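Local coordinates for long form salivary protein D7L1 (Aedes aegypti, PDB 3DY9), which binds and sequesters host biogenic amines and leukotrienes, in separate pockets of its two odorant-binding-protein-like domains, modulating blood feeding by female mosquitoes, at residues A[167-172]-A[294-299]. Numbering follows the deposited sequence.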
# COMPACT_ATOMS: atom_id res chain seq x y z
N ASP A 167 -6.29 10.41 28.02
CA ASP A 167 -7.58 11.08 28.04
C ASP A 167 -8.14 11.34 26.63
O ASP A 167 -9.24 11.89 26.48
CB ASP A 167 -7.50 12.37 28.86
CG ASP A 167 -6.81 13.50 28.12
OD1 ASP A 167 -5.88 13.22 27.34
OD2 ASP A 167 -7.21 14.67 28.34
N LYS A 168 -7.37 10.95 25.61
CA LYS A 168 -7.77 11.09 24.19
C LYS A 168 -8.54 9.88 23.67
O LYS A 168 -9.26 9.97 22.68
CB LYS A 168 -6.53 11.28 23.31
CG LYS A 168 -5.81 12.62 23.49
CD LYS A 168 -4.90 12.94 22.29
CE LYS A 168 -3.53 12.21 22.31
NZ LYS A 168 -2.62 12.47 21.11
N ARG A 169 -8.35 8.73 24.33
CA ARG A 169 -8.85 7.47 23.81
C ARG A 169 -10.36 7.49 23.57
O ARG A 169 -10.85 6.94 22.56
CB ARG A 169 -8.48 6.32 24.76
CG ARG A 169 -8.72 4.94 24.19
CD ARG A 169 -7.91 4.71 22.92
NE ARG A 169 -7.68 3.30 22.63
CZ ARG A 169 -6.88 2.85 21.67
NH1 ARG A 169 -6.21 3.70 20.90
NH2 ARG A 169 -6.72 1.54 21.49
N GLN A 170 -11.07 8.15 24.49
CA GLN A 170 -12.53 8.31 24.43
C GLN A 170 -13.06 8.90 23.11
O GLN A 170 -14.21 8.63 22.73
CB GLN A 170 -13.06 9.10 25.65
CG GLN A 170 -12.60 10.60 25.71
CD GLN A 170 -13.04 11.35 26.97
OE1 GLN A 170 -12.09 12.05 27.61
NE2 GLN A 170 -14.21 11.32 27.36
N GLN A 171 -12.23 9.67 22.41
CA GLN A 171 -12.66 10.29 21.16
C GLN A 171 -12.93 9.26 20.06
O GLN A 171 -13.64 9.55 19.10
CB GLN A 171 -11.64 11.31 20.69
CG GLN A 171 -11.50 12.48 21.64
CD GLN A 171 -10.74 13.63 21.02
OE1 GLN A 171 -11.05 14.04 19.90
NE2 GLN A 171 -9.75 14.16 21.73
N LEU A 172 -12.35 8.06 20.21
CA LEU A 172 -12.56 7.00 19.22
C LEU A 172 -14.03 6.61 19.08
O LEU A 172 -14.44 6.20 18.00
CB LEU A 172 -11.68 5.77 19.50
CG LEU A 172 -10.17 6.02 19.37
CD1 LEU A 172 -9.40 4.74 19.64
CD2 LEU A 172 -9.80 6.61 17.99
N MET A 294 -21.16 0.35 20.85
CA MET A 294 -19.74 0.41 20.55
C MET A 294 -18.89 0.38 21.82
O MET A 294 -19.27 0.93 22.85
CB MET A 294 -19.41 1.66 19.71
CG MET A 294 -17.94 1.81 19.34
SD MET A 294 -17.61 3.14 18.16
CE MET A 294 -18.08 2.35 16.62
N GLU A 295 -17.74 -0.28 21.73
CA GLU A 295 -16.78 -0.33 22.83
C GLU A 295 -15.39 -0.01 22.33
O GLU A 295 -15.03 -0.37 21.20
CB GLU A 295 -16.77 -1.72 23.47
CG GLU A 295 -18.05 -2.10 24.18
CD GLU A 295 -17.94 -3.44 24.88
OE1 GLU A 295 -16.98 -4.19 24.59
OE2 GLU A 295 -18.81 -3.74 25.73
N ILE A 296 -14.60 0.65 23.18
CA ILE A 296 -13.18 0.88 22.92
C ILE A 296 -12.39 0.20 24.04
O ILE A 296 -12.62 0.48 25.23
CB ILE A 296 -12.78 2.40 22.89
CG1 ILE A 296 -13.79 3.25 22.11
CG2 ILE A 296 -11.35 2.58 22.37
CD1 ILE A 296 -13.91 2.95 20.62
N ASP A 297 -11.47 -0.68 23.65
CA ASP A 297 -10.67 -1.47 24.59
C ASP A 297 -11.56 -2.19 25.62
O ASP A 297 -11.18 -2.33 26.79
CB ASP A 297 -9.60 -0.61 25.30
CG ASP A 297 -8.82 0.28 24.33
OD1 ASP A 297 -8.40 -0.22 23.26
OD2 ASP A 297 -8.62 1.47 24.65
N GLY A 298 -12.74 -2.63 25.19
CA GLY A 298 -13.70 -3.31 26.06
C GLY A 298 -14.54 -2.38 26.93
O GLY A 298 -15.35 -2.85 27.73
N LYS A 299 -14.34 -1.08 26.78
CA LYS A 299 -15.10 -0.09 27.55
C LYS A 299 -16.22 0.52 26.71
O LYS A 299 -15.96 1.14 25.67
CB LYS A 299 -14.19 1.00 28.11
CG LYS A 299 -13.19 0.49 29.12
CD LYS A 299 -12.31 1.61 29.63
CE LYS A 299 -10.94 1.09 29.96
NZ LYS A 299 -10.02 2.21 30.26
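Where Leu172 comes up against Ile296, the CA atoms of the two are 7.2 Å apart, and the type I' turn of the 295-296/299-300 hairpin meets the helically wound residues 168-171 that lead into helix 172-175. Asp297, in this turn, forms a salt bridge with Arg169 and shows how a carboxylate can hold a guanidinium side-on. Arg169 NE donates to Asp297 OD2 at 2.9 Å, and Arg169 NH2 reaches Asp297 OD1 at 3.0 Å, with an N-H...O angle of 172°. Each oxygen offers its syn lone pair, and the two planes lie only 19° apart. The arginine chain sets out with CG opposite the backbone N (chi1 -169°) and then bends at chi2, bringing the NE edge round to the acid. Beside this bridge, Ile296 CG2 lies 3.7 Å from Arg169 NE, while Ile296 CD1 packs 3.8 Å from Leu172 CB, the two aliphatic chains crossing at nearly a right angle. Ile296 also touches Arg176, and Leu172 lies near Glu158; both neighbours bind noradrenaline, which places the apolar pair probably at the border of the amine pocket. Arg169 NH1 is hydrogen-bonded to Tyr162 O and Asn159 OD1. With NE, NH1 and NH2 all engaged, the guanidinium is fixed in rotation and ties the C-terminal hairpin to the region following helix 153-161 through two nearly straight hydrogen bonds.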